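Local coordinates for manganese-containing pseudocatalase (Thermus thermophilus, PDB 2V8T), which probably catalyses the breakdown of hydrogen peroxide to water and oxygen, using two manganese ions held in each subunit, at residues Met41-Gln46 with Phe152-Ala157; Tyr60-Asn65 with Ala189-Lys194; Met129-His132 with Glu136-Phe139; His161-Tyr166 with Tyr180-Gly185. All coordinates share one frame; numbering follows the deposited sequence. Where two conformers were deposited one is given.

In the fold
Interactions 1, 2 and 4 are buried pairings of nearly antiparallel helices in the ferritin-like bundle; interaction 3 is a partly buried touch within the loop that leads to helix 144-166. Interactions 1 and 4 both use helix 144-166, and 2 and 4 share helix 172-200. Interaction 1 contains a manganese ligand and a hydrogen bond to it, and interaction 4 brings a lysine beside another ligand over a leucine layer. Interaction 2 is purely apolar, whereas interaction 3 is bridged by water, its Tyr137 OH also hydrogen-bonded to a neighbouring subunit. Interaction 1 touches all three others, through Tyr43 with Tyr192, Asn42 with Phe139 and Glu155 with Gly185.

Interaction 1: Met41-Gln46 with Phe152-Ala157; sequences MNYMYQ and FFLEVA. With MN (manganese (II) ion), chain D.
Glu155 OE2 is gripped twice: it binds manganese at 2.2 Å and accepts a hydrogen bond from Tyr43 OH at 2.7 Å. The other carboxylate oxygen, Glu155 OE1, reaches the same metal at 2.4 Å, so the group chelates it. The metal also carries water 1, with Glu70 and His188 among its remaining ligands. Tyr43 OH arrives on the anti side of OE2, 19° out of the carboxylate plane, and the phenol ring lies only 26° from coplanar with the carboxylate, its edge turned to the oxygen. A bend at chi2 swings the end of Glu155 toward helix 36-49, whose segment runs at 160° to that of helix 144-166, with the axes 12.1 Å apart.

Beside this polar link, Leu154 CD1, in one of its two conformers, lies 4.1 Å from Tyr43 CE1 and also against the amide of Asn42. That amide spends its polar atoms on the chain: ND2 on Ser38 O and Tyr137 O, OD1 on Phe139 N. A phenylalanine in place of Tyr43 would probably leave Glu155 OE2 without its hydroxyl donor and the carboxylate with one restraint fewer on its rotation. Tyr43 is thus a second-shell residue: its bond from the anti side is likely to steady the carboxylate while both oxygens stay on the manganese.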
loop_
_atom_site.group_PDB
_atom_site.type_symbol
_atom_site.label_atom_id
_atom_site.label_comp_id
_atom_site.label_asym_id
_atom_site.label_seq_id
_atom_site.Cartn_x
_atom_site.Cartn_y
_atom_site.Cartn_z
ATOM N N MET A 41 -1.442 16.696 9.733
ATOM C CA MET A 41 -0.115 16.476 9.195
ATOM C C MET A 41 0.174 17.385 8.008
ATOM O O MET A 41 1.332 17.780 7.790
ATOM C CB MET A 41 0.026 15.000 8.836
ATOM C CG MET A 41 0.039 14.072 10.082
ATOM S SD MET A 41 1.666 14.114 10.932
ATOM C CE MET A 41 1.291 13.583 12.618
ATOM N N ASN A 42 -0.857 17.744 7.226
ATOM C CA ASN A 42 -0.660 18.744 6.199
ATOM C C ASN A 42 -0.105 20.050 6.807
ATOM O O ASN A 42 0.883 20.589 6.343
ATOM C CB ASN A 42 -1.990 19.053 5.452
ATOM C CG ASN A 42 -2.146 18.116 4.269
ATOM O OD1 ASN A 42 -1.612 18.399 3.219
ATOM N ND2 ASN A 42 -2.838 16.997 4.450
ATOM N N TYR A 43 -0.823 20.548 7.826
ATOM C CA TYR A 43 -0.409 21.871 8.352
ATOM C C TYR A 43 0.884 21.748 9.121
ATOM O O TYR A 43 1.713 22.683 9.105
ATOM C CB TYR A 43 -1.524 22.458 9.183
ATOM C CG TYR A 43 -2.858 22.473 8.497
ATOM C CD1 TYR A 43 -3.033 22.468 7.102
ATOM C CD2 TYR A 43 -4.019 22.456 9.270
ATOM C CE1 TYR A 43 -4.277 22.362 6.531
ATOM C CE2 TYR A 43 -5.285 22.393 8.717
ATOM C CZ TYR A 43 -5.405 22.327 7.317
ATOM O OH TYR A 43 -6.619 22.206 6.710
ATOM N N MET A 44 1.102 20.631 9.799
ATOM C CA MET A 44 2.339 20.452 10.541
ATOM C C MET A 44 3.516 20.500 9.585
ATOM O O MET A 44 4.479 21.256 9.785
ATOM C CB MET A 44 2.314 19.164 11.315
ATOM C CG MET A 44 3.330 19.044 12.324
ATOM S SD MET A 44 3.276 20.270 13.653
ATOM C CE MET A 44 2.077 19.831 14.372
ATOM N N TYR A 45 3.504 19.650 8.532
ATOM C CA TYR A 45 4.635 19.635 7.609
ATOM C C TYR A 45 4.756 20.934 6.843
ATOM O O TYR A 45 5.869 21.411 6.614
ATOM C CB TYR A 45 4.595 18.408 6.706
ATOM C CG TYR A 45 5.124 17.195 7.425
ATOM C CD1 TYR A 45 6.449 16.808 7.323
ATOM C CD2 TYR A 45 4.345 16.446 8.286
ATOM C CE1 TYR A 45 6.946 15.765 8.034
ATOM C CE2 TYR A 45 4.826 15.377 9.038
ATOM C CZ TYR A 45 6.167 15.054 8.875
ATOM O OH TYR A 45 6.693 13.970 9.570
ATOM N N GLN A 46 3.627 21.540 6.412
ATOM C CA GLN A 46 3.751 22.838 5.769
ATOM C C GLN A 46 4.441 23.834 6.695
ATOM O O GLN A 46 5.251 24.663 6.274
ATOM C CB GLN A 46 2.379 23.387 5.349
ATOM C CG GLN A 46 1.796 22.625 4.165
ATOM C CD GLN A 46 0.344 22.981 3.964
ATOM O OE1 GLN A 46 -0.121 23.970 4.525
ATOM N NE2 GLN A 46 -0.387 22.212 3.174
ATOM N N PHE A 152 -7.706 25.114 1.868
ATOM C CA PHE A 152 -9.125 25.535 1.802
ATOM C C PHE A 152 -9.985 24.355 1.358
ATOM O O PHE A 152 -10.996 24.019 1.969
ATOM C CB PHE A 152 -9.212 26.733 0.851
ATOM C CG PHE A 152 -10.615 27.276 0.705
ATOM C CD1 PHE A 152 -11.127 28.195 1.600
ATOM C CD2 PHE A 152 -11.424 26.855 -0.333
ATOM C CE1 PHE A 152 -12.410 28.702 1.460
ATOM C CE2 PHE A 152 -12.716 27.355 -0.481
ATOM C CZ PHE A 152 -13.185 28.288 0.407
ATOM N N PHE A 153 -9.550 23.715 0.245
ATOM C CA PHE A 153 -10.229 22.490 -0.231
ATOM C C PHE A 153 -10.271 21.416 0.857
ATOM O O PHE A 153 -11.299 20.795 1.096
ATOM C CB PHE A 153 -9.528 21.983 -1.491
ATOM C CG PHE A 153 -9.949 20.590 -1.841
ATOM C CD1 PHE A 153 -11.236 20.327 -2.324
ATOM C CD2 PHE A 153 -9.119 19.517 -1.610
ATOM C CE1 PHE A 153 -11.668 19.026 -2.523
ATOM C CE2 PHE A 153 -9.573 18.210 -1.876
ATOM C CZ PHE A 153 -10.876 17.992 -2.314
ATOM N N LEU A 154 -9.119 21.180 1.515
ATOM C CA LEU A 154 -9.025 20.112 2.507
ATOM C C LEU A 154 -10.068 20.330 3.592
ATOM O O LEU A 154 -10.721 19.385 4.047
ATOM C CB LEU A 154 -7.667 20.061 3.180
ATOM C CG LEU A 154 -6.972 18.758 3.535
ATOM C CD1 LEU A 154 -5.795 19.082 4.535
ATOM C CD2 LEU A 154 -7.899 17.592 3.835
ATOM N N GLU A 155 -10.213 21.564 4.096
ATOM C CA GLU A 155 -11.167 21.807 5.131
ATOM C C GLU A 155 -12.592 21.546 4.706
ATOM O O GLU A 155 -13.389 21.014 5.485
ATOM C CB GLU A 155 -11.030 23.233 5.727
ATOM C CG GLU A 155 -9.756 23.420 6.531
ATOM C CD GLU A 155 -9.727 22.760 7.902
ATOM O OE1 GLU A 155 -10.780 22.560 8.543
ATOM O OE2 GLU A 155 -8.598 22.545 8.451
ATOM N N VAL A 156 -12.975 21.955 3.486
ATOM C CA VAL A 156 -14.365 21.725 3.068
ATOM C C VAL A 156 -14.610 20.252 2.686
ATOM O O VAL A 156 -15.730 19.762 2.876
ATOM C CB VAL A 156 -14.838 22.735 2.023
ATOM C CG1 VAL A 156 -14.882 24.132 2.630
ATOM C CG2 VAL A 156 -14.037 22.714 0.732
ATOM N N ALA A 157 -13.600 19.551 2.181
ATOM C CA ALA A 157 -13.731 18.105 1.959
ATOM C C ALA A 157 -13.891 17.382 3.321
ATOM O O ALA A 157 -14.758 16.523 3.488
ATOM C CB ALA A 157 -12.524 17.584 1.197
HETATM MN MN MN D . -9.374 21.999 10.443
HETATM O O HOH W 1 -9.288 19.836 10.701
#

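Interaction 2: Tyr60-Asn65 with Ala189-Lys194; sequences YDLIAN and AAAYGK
Leu62 wedges both its methyls against helix 172-200. Leu62 CD1 rests 4.0 Å from Ala191 CB, while Leu62 CD2 lies over the backbone, 3.9 Å from Ala191 O, and touches the tyrosine ring with 4.1 Å between Leu62 CD2 and Tyr192 CD1. With CG anti to the backbone N (chi1 -174°), the leucine fork is carried toward helix 172-200. Ala191 is small, consistent with the 8.0 Å between Leu62 CA and Ala191 CA. The two segments run at 159° to each other, as neighbours in the ferritin-like bundle.

The Ile63 flank is looser, though still buried. Ile63, modelled in two conformers, only grazes the phenol, crossing it at about a right angle with Ile63 CG1 4.2 Å from Tyr192 CE1. On the other flank, beyond the contact, partly exposed Lys194 leads its chain away to the carbonyls of Lys249 and Ala251.

Tyr192 also packs edge-to-face with Tyr43 and lies against Glu155, next to the manganese site. No hydrogen bond crosses between the segments, and Tyr192 OH is buried without a polar partner. The pairing therefore rests on apolar fit, with the buried hydroxyl a likely energetic cost.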
loop_
_atom_site.group_PDB
_atom_site.type_symbol
_atom_site.label_atom_id
_atom_site.label_comp_id
_atom_site.label_asym_id
_atom_site.label_seq_id
_atom_site.Cartn_x
_atom_site.Cartn_y
_atom_site.Cartn_z
ATOM N N TYR A 60 2.580 32.247 8.060
ATOM C CA TYR A 60 3.261 31.210 8.858
ATOM C C TYR A 60 2.545 31.030 10.196
ATOM O O TYR A 60 2.259 29.886 10.608
ATOM C CB TYR A 60 4.710 31.595 9.058
ATOM C CG TYR A 60 5.433 30.639 9.988
ATOM C CD1 TYR A 60 5.601 29.298 9.666
ATOM C CD2 TYR A 60 5.946 31.086 11.195
ATOM C CE1 TYR A 60 6.235 28.434 10.526
ATOM C CE2 TYR A 60 6.592 30.233 12.053
ATOM C CZ TYR A 60 6.769 28.907 11.724
ATOM O OH TYR A 60 7.423 28.022 12.544
ATOM N N ASP A 61 2.252 32.118 10.886
ATOM C CA ASP A 61 1.576 32.017 12.166
ATOM C C ASP A 61 0.278 31.246 12.014
ATOM O O ASP A 61 -0.074 30.398 12.844
ATOM C CB ASP A 61 1.138 33.451 12.711
ATOM C CG ASP A 61 2.306 34.260 13.347
ATOM O OD1 ASP A 61 3.489 33.794 13.317
ATOM O OD2 ASP A 61 1.975 35.359 13.871
ATOM N N LEU A 62 -0.455 31.533 10.947
ATOM C CA LEU A 62 -1.755 30.900 10.734
ATOM C C LEU A 62 -1.597 29.372 10.596
ATOM O O LEU A 62 -2.290 28.617 11.259
ATOM C CB LEU A 62 -2.407 31.502 9.493
ATOM C CG LEU A 62 -3.796 31.044 9.266
ATOM C CD1 LEU A 62 -4.745 31.467 10.360
ATOM C CD2 LEU A 62 -4.287 31.534 7.905
ATOM N N ILE A 63 -0.701 28.945 9.697
ATOM C CA ILE A 63 -0.549 27.502 9.461
ATOM C C ILE A 63 0.024 26.816 10.689
ATOM O O ILE A 63 -0.420 25.727 11.077
ATOM C CB ILE A 63 0.293 27.262 8.180
ATOM C CG1 ILE A 63 -0.433 27.812 6.925
ATOM C CG2 ILE A 63 0.601 25.753 8.013
ATOM C CD1 ILE A 63 0.432 27.727 5.632
ATOM N N ALA A 64 1.044 27.417 11.327
ATOM C CA ALA A 64 1.660 26.812 12.476
ATOM C C ALA A 64 0.656 26.645 13.622
ATOM O O ALA A 64 0.682 25.649 14.361
ATOM C CB ALA A 64 2.873 27.609 12.929
ATOM N N ASN A 65 -0.189 27.654 13.814
ATOM C CA ASN A 65 -1.154 27.638 14.897
ATOM C C ASN A 65 -2.320 26.674 14.625
ATOM O O ASN A 65 -2.736 25.939 15.513
ATOM C CB ASN A 65 -1.681 29.045 15.140
ATOM C CG ASN A 65 -2.589 29.096 16.323
ATOM O OD1 ASN A 65 -2.154 28.882 17.466
ATOM N ND2 ASN A 65 -3.861 29.352 16.090
ATOM N N ALA A 189 -11.564 26.925 7.372
ATOM C CA ALA A 189 -11.838 27.254 5.976
ATOM C C ALA A 189 -11.923 28.751 5.774
ATOM O O ALA A 189 -11.407 29.313 4.804
ATOM C CB ALA A 189 -13.119 26.583 5.495
ATOM N N ALA A 190 -12.600 29.439 6.704
ATOM C CA ALA A 190 -12.690 30.904 6.612
ATOM C C ALA A 190 -11.306 31.540 6.700
ATOM O O ALA A 190 -11.032 32.524 6.000
ATOM C CB ALA A 190 -13.607 31.432 7.737
ATOM N N ALA A 191 -10.443 31.027 7.585
ATOM C CA ALA A 191 -9.138 31.607 7.784
ATOM C C ALA A 191 -8.272 31.421 6.530
ATOM O O ALA A 191 -7.608 32.351 6.073
ATOM C CB ALA A 191 -8.449 30.997 9.010
ATOM N N TYR A 192 -8.267 30.204 5.974
ATOM C CA TYR A 192 -7.524 29.991 4.737
ATOM C C TYR A 192 -8.116 30.782 3.576
ATOM O O TYR A 192 -7.382 31.287 2.715
ATOM C CB TYR A 192 -7.430 28.495 4.410
ATOM C CG TYR A 192 -6.598 27.718 5.417
ATOM C CD1 TYR A 192 -5.379 28.191 5.881
ATOM C CD2 TYR A 192 -7.038 26.495 5.920
ATOM C CE1 TYR A 192 -4.610 27.452 6.772
ATOM C CE2 TYR A 192 -6.279 25.762 6.820
ATOM C CZ TYR A 192 -5.051 26.238 7.242
ATOM O OH TYR A 192 -4.256 25.576 8.138
ATOM N N GLY A 193 -9.445 30.935 3.573
ATOM C CA GLY A 193 -10.063 31.753 2.553
ATOM C C GLY A 193 -9.649 33.232 2.666
ATOM O O GLY A 193 -9.358 33.880 1.653
ATOM N N LYS A 194 -9.626 33.749 3.898
ATOM C CA LYS A 194 -9.136 35.123 4.125
ATOM C C LYS A 194 -7.679 35.262 3.741
ATOM O O LYS A 194 -7.278 36.290 3.175
ATOM C CB LYS A 194 -9.382 35.512 5.602
ATOM C CG LYS A 194 -10.842 35.781 5.920
ATOM C CD LYS A 194 -11.065 35.992 7.427
ATOM C CE LYS A 194 -12.517 36.163 7.818
ATOM N NZ LYS A 194 -13.040 37.493 7.362
#

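Interaction 3: Met129-His132 with Glu136-Phe139; sequences MGEH and EYVF
Tyr137 OH meets the aliphatic part of Glu131 within the non-helical connection before helix 144-166, where a 3-10 turn reaches 136-137 and the CB of Tyr137 points toward 129-132. The three residues that bury most surface are Tyr137, Glu131 and His132, and no direct hydrogen bond joins them.

Tyr137 gives the most. Tyr137 OH stands 4.0 Å from Glu131 CG, the two side chains crossing at about a right angle, with carboxylate and ring planes 85° apart. The same hydroxyl has its strongest polar partner across a subunit boundary, the carboxylate oxygen OE2 of Glu136 of a neighbouring subunit; in return, this chain's Glu136 OE2 is hydrogen-bonded to Tyr137 OH of that subunit. Trp133 packs edge-to-face with the ring.

Glu131 turns its carboxylate back along its own loop. CG sits between the backbone N and the carbonyl carbon (chi1 73°), and the bend at chi2 brings Glu131 OE1 to Met129 N at 2.9 Å; the amide meets OE1 on the syn side. The turn passes through Gly130, whose positive phi would jam a side chain against the carbonyl O of Met129. With an alanine here instead of Glu131, the amide of Met129 would probably lose this acceptor, and Tyr137 OH its methylene neighbour.

His132 contributes its backbone; its side chain does not touch the tyrosine. Water 2 closes the gap, donating one hydrogen to His132 O at 2.6 Å and the other to Tyr137 OH at 2.7 Å.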
loop_
_atom_site.group_PDB
_atom_site.type_symbol
_atom_site.label_atom_id
_atom_site.label_comp_id
_atom_site.label_asym_id
_atom_site.label_seq_id
_atom_site.Cartn_x
_atom_site.Cartn_y
_atom_site.Cartn_z
ATOM N N MET A 129 -12.774 2.067 6.234
ATOM C CA MET A 129 -12.626 0.790 5.560
ATOM C C MET A 129 -11.461 -0.019 6.157
ATOM O O MET A 129 -11.058 -1.015 5.574
ATOM C CB MET A 129 -12.449 0.963 4.057
ATOM C CG MET A 129 -13.632 1.621 3.391
ATOM S SD MET A 129 -15.167 0.713 3.465
ATOM C CE MET A 129 -14.819 -0.540 2.234
ATOM N N GLY A 130 -10.883 0.436 7.242
ATOM C CA GLY A 130 -9.701 -0.195 7.777
ATOM C C GLY A 130 -8.406 0.209 7.114
ATOM O O GLY A 130 -7.345 -0.330 7.451
ATOM N N GLU A 131 -8.447 1.156 6.199
ATOM C CA GLU A 131 -7.264 1.615 5.474
ATOM C C GLU A 131 -6.433 2.426 6.391
ATOM O O GLU A 131 -6.893 3.429 6.985
ATOM C CB GLU A 131 -7.654 2.383 4.213
ATOM C CG GLU A 131 -8.226 3.783 4.317
ATOM C CD GLU A 131 -9.664 3.996 4.818
ATOM O OE1 GLU A 131 -10.212 3.132 5.525
ATOM O OE2 GLU A 131 -10.167 5.112 4.526
ATOM N N HIS A 132 -5.131 2.085 6.532
ATOM C CA HIS A 132 -4.328 2.854 7.449
ATOM C C HIS A 132 -3.969 4.204 6.848
ATOM O O HIS A 132 -3.718 4.339 5.648
ATOM C CB HIS A 132 -3.073 2.082 7.871
ATOM C CG HIS A 132 -3.364 0.962 8.838
ATOM N ND1 HIS A 132 -3.641 -0.314 8.473
ATOM C CD2 HIS A 132 -3.475 0.991 10.204
ATOM C CE1 HIS A 132 -3.847 -1.029 9.580
ATOM N NE2 HIS A 132 -3.744 -0.273 10.658
ATOM N N GLU A 136 1.118 9.980 2.042
ATOM C CA GLU A 136 0.787 10.597 0.775
ATOM C C GLU A 136 -0.518 11.403 0.829
ATOM O O GLU A 136 -0.893 12.061 -0.128
ATOM C CB GLU A 136 0.803 9.622 -0.352
ATOM C CG GLU A 136 1.365 10.600 -1.545
ATOM C CD GLU A 136 1.604 9.869 -2.813
ATOM O OE1 GLU A 136 2.014 10.399 -3.764
ATOM O OE2 GLU A 136 1.379 8.616 -2.852
ATOM N N TYR A 137 -1.186 11.382 1.969
ATOM C CA TYR A 137 -2.324 12.270 2.240
ATOM C C TYR A 137 -1.861 13.702 2.540
ATOM O O TYR A 137 -2.719 14.591 2.676
ATOM C CB TYR A 137 -3.183 11.756 3.352
ATOM C CG TYR A 137 -3.895 10.434 3.110
ATOM C CD1 TYR A 137 -4.215 9.934 1.878
ATOM C CD2 TYR A 137 -4.330 9.708 4.203
ATOM C CE1 TYR A 137 -4.951 8.738 1.766
ATOM C CE2 TYR A 137 -5.066 8.558 4.134
ATOM C CZ TYR A 137 -5.360 8.064 2.929
ATOM O OH TYR A 137 -6.079 6.870 2.813
ATOM N N VAL A 138 -0.533 13.918 2.667
ATOM C CA VAL A 138 0.049 15.246 2.936
ATOM C C VAL A 138 0.484 15.875 1.622
ATOM O O VAL A 138 1.140 15.235 0.802
ATOM C CB VAL A 138 1.200 15.116 3.924
ATOM C CG1 VAL A 138 1.998 16.407 4.053
ATOM C CG2 VAL A 138 0.656 14.684 5.295
ATOM N N PHE A 139 0.155 17.155 1.494
ATOM C CA PHE A 139 0.562 18.010 0.371
ATOM C C PHE A 139 1.393 19.153 0.965
ATOM O O PHE A 139 0.883 19.969 1.733
ATOM C CB PHE A 139 -0.693 18.573 -0.324
ATOM C CG PHE A 139 -0.361 19.417 -1.509
ATOM C CD1 PHE A 139 -0.086 18.807 -2.718
ATOM C CD2 PHE A 139 -0.329 20.807 -1.451
ATOM C CE1 PHE A 139 0.236 19.571 -3.842
ATOM C CE2 PHE A 139 -0.027 21.563 -2.538
ATOM C CZ PHE A 139 0.238 20.950 -3.737
HETATM O O HOH W 2 -4.607 4.673 3.206
#

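Interaction 4: His161-Tyr166 with Tyr180-Gly185; sequences HKLRVY and YLLVRG
Leu182 meets Leu163, the two crossing at about a right angle in the apolar part of this pairing; Leu182 and Lys162 bury the most surface. Leu163 CG is 3.9 Å from Leu182 CD2, and a methyl of each also meets, Leu163 CD2 lying 3.9 Å from Leu182 CD1. In Leu182 CG lies anti to the carbonyl carbon (chi1 -74°), which brings its end round toward helix 144-166. The segments are nearly antiparallel at 164° with axes 10.4 Å apart, joining the two helices that follow each other in the bundle.

Lys162 supplies a second kind of packing, by the methylenes of a long polar chain. Lys162 CB lies 3.9 Å from Leu182 CD2. Further out, in one of its two conformers, Lys162 CE lies 3.7 Å from Leu181 CB, and the chain then bends at chi4 (63°) to turn its amine toward water.

The polar contacts gather at that amine. Lys162 NZ donates to water 3, which in turn gives a long bond of 3.2 Å to Leu181 O, so the helices are also linked through solvent. The stronger partner is Glu36, a manganese ligand, while Leu181 packs against His73, another. At a subunit boundary, Arg164 forms a salt bridge with Glu280 of a neighbouring subunit.

The Lys162 side chain comes within about 5 Å (nearest atoms) of a manganese. Its methylenes pack on Leu181 and Leu182 while NZ reaches Glu36, a bond that would probably polarise this metal ligand.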
loop_
_atom_site.group_PDB
_atom_site.type_symbol
_atom_site.label_atom_id
_atom_site.label_comp_id
_atom_site.label_asym_id
_atom_site.label_seq_id
_atom_site.Cartn_x
_atom_site.Cartn_y
_atom_site.Cartn_z
ATOM N N HIS A 161 -17.105 15.085 4.798
ATOM C CA HIS A 161 -17.038 13.788 5.454
ATOM C C HIS A 161 -17.676 13.830 6.841
ATOM O O HIS A 161 -18.382 12.902 7.239
ATOM C CB HIS A 161 -15.616 13.253 5.524
ATOM C CG HIS A 161 -15.080 12.800 4.207
ATOM N ND1 HIS A 161 -15.487 13.178 2.953
ATOM C CD2 HIS A 161 -14.112 11.879 4.081
ATOM C CE1 HIS A 161 -14.702 12.466 2.077
ATOM N NE2 HIS A 161 -13.924 11.667 2.782
ATOM N N LYS A 162 -17.402 14.890 7.606
ATOM C CA LYS A 162 -18.016 15.006 8.940
ATOM C C LYS A 162 -19.533 15.021 8.851
ATOM O O LYS A 162 -20.203 14.385 9.654
ATOM C CB LYS A 162 -17.455 16.205 9.717
ATOM C CG LYS A 162 -15.984 16.025 10.102
ATOM C CD LYS A 162 -15.574 16.744 11.338
ATOM C CE LYS A 162 -14.120 16.540 11.727
ATOM N NZ LYS A 162 -13.104 17.061 10.741
ATOM N N LEU A 163 -20.080 15.794 7.903
ATOM C CA LEU A 163 -21.526 15.862 7.724
ATOM C C LEU A 163 -22.104 14.470 7.403
ATOM O O LEU A 163 -23.150 14.083 7.930
ATOM C CB LEU A 163 -21.894 16.834 6.616
ATOM C CG LEU A 163 -21.707 18.317 6.963
ATOM C CD1 LEU A 163 -21.692 19.146 5.673
ATOM C CD2 LEU A 163 -22.801 18.810 7.883
ATOM N N ARG A 164 -21.449 13.756 6.491
ATOM C CA ARG A 164 -21.983 12.440 6.107
ATOM C C ARG A 164 -21.924 11.447 7.264
ATOM O O ARG A 164 -22.878 10.714 7.498
ATOM C CB ARG A 164 -21.229 11.920 4.882
ATOM C CG ARG A 164 -21.563 12.736 3.636
ATOM C CD ARG A 164 -20.591 12.449 2.489
ATOM N NE ARG A 164 -20.998 13.206 1.309
ATOM C CZ ARG A 164 -20.335 13.188 0.158
ATOM N NH1 ARG A 164 -19.158 12.619 0.058
ATOM N NH2 ARG A 164 -20.856 13.840 -0.869
ATOM N N VAL A 165 -20.821 11.443 8.040
ATOM C CA VAL A 165 -20.756 10.551 9.186
ATOM C C VAL A 165 -21.808 10.961 10.214
ATOM O O VAL A 165 -22.450 10.106 10.849
ATOM C CB VAL A 165 -19.341 10.524 9.776
ATOM C CG1 VAL A 165 -19.299 9.757 11.100
ATOM C CG2 VAL A 165 -18.373 9.866 8.782
ATOM N N TYR A 166 -22.023 12.267 10.432
ATOM C CA TYR A 166 -23.072 12.734 11.321
ATOM C C TYR A 166 -24.409 12.124 10.962
ATOM O O TYR A 166 -25.220 11.739 11.809
ATOM C CB TYR A 166 -23.144 14.273 11.261
ATOM C CG TYR A 166 -24.193 14.853 12.158
ATOM C CD1 TYR A 166 -25.475 15.028 11.708
ATOM C CD2 TYR A 166 -23.892 15.297 13.454
ATOM C CE1 TYR A 166 -26.451 15.574 12.525
ATOM C CE2 TYR A 166 -24.841 15.849 14.273
ATOM C CZ TYR A 166 -26.140 15.971 13.795
ATOM O OH TYR A 166 -27.152 16.530 14.571
ATOM N N TYR A 180 -19.093 20.195 17.038
ATOM C CA TYR A 180 -17.998 21.092 17.427
ATOM C C TYR A 180 -16.996 21.248 16.281
ATOM O O TYR A 180 -16.580 22.368 15.940
ATOM C CB TYR A 180 -17.323 20.590 18.704
ATOM C CG TYR A 180 -16.264 21.533 19.195
ATOM C CD1 TYR A 180 -16.616 22.761 19.728
ATOM C CD2 TYR A 180 -14.920 21.240 19.131
ATOM C CE1 TYR A 180 -15.677 23.677 20.197
ATOM C CE2 TYR A 180 -13.967 22.200 19.590
ATOM C CZ TYR A 180 -14.387 23.388 20.136
ATOM O OH TYR A 180 -13.404 24.302 20.563
ATOM N N LEU A 181 -16.584 20.124 15.694
ATOM C CA LEU A 181 -15.573 20.189 14.643
ATOM C C LEU A 181 -16.102 20.740 13.327
ATOM O O LEU A 181 -15.308 21.244 12.525
ATOM C CB LEU A 181 -14.869 18.859 14.497
ATOM C CG LEU A 181 -14.046 18.427 15.734
ATOM C CD1 LEU A 181 -13.240 17.170 15.426
ATOM C CD2 LEU A 181 -13.111 19.543 16.238
ATOM N N LEU A 182 -17.413 20.698 13.102
ATOM C CA LEU A 182 -17.984 21.449 11.960
ATOM C C LEU A 182 -17.749 22.940 12.166
ATOM O O LEU A 182 -17.426 23.685 11.224
ATOM C CB LEU A 182 -19.472 21.176 11.827
ATOM C CG LEU A 182 -19.835 19.803 11.278
ATOM C CD1 LEU A 182 -21.328 19.571 11.435
ATOM C CD2 LEU A 182 -19.383 19.649 9.815
ATOM N N VAL A 183 -17.934 23.421 13.400
ATOM C CA VAL A 183 -17.712 24.839 13.683
ATOM C C VAL A 183 -16.228 25.184 13.558
ATOM O O VAL A 183 -15.855 26.180 12.927
ATOM C CB VAL A 183 -18.322 25.203 15.046
ATOM C CG1 VAL A 183 -17.944 26.661 15.394
ATOM C CG2 VAL A 183 -19.828 25.008 14.985
ATOM N N ARG A 184 -15.348 24.345 14.140
ATOM C CA ARG A 184 -13.914 24.621 14.028
ATOM C C ARG A 184 -13.442 24.566 12.582
ATOM O O ARG A 184 -12.621 25.383 12.151
ATOM C CB ARG A 184 -13.105 23.655 14.888
ATOM C CG ARG A 184 -13.458 23.687 16.382
ATOM C CD ARG A 184 -13.515 25.082 16.965
ATOM N NE ARG A 184 -12.240 25.766 16.762
ATOM C CZ ARG A 184 -12.091 27.081 16.709
ATOM N NH1 ARG A 184 -13.110 27.908 16.894
ATOM N NH2 ARG A 184 -10.877 27.574 16.465
ATOM N N GLY A 185 -13.984 23.611 11.797
ATOM C CA GLY A 185 -13.583 23.528 10.391
ATOM C C GLY A 185 -14.086 24.690 9.605
ATOM O O GLY A 185 -13.466 25.121 8.624
HETATM O O HOH W 3 -13.871 19.390 10.397
#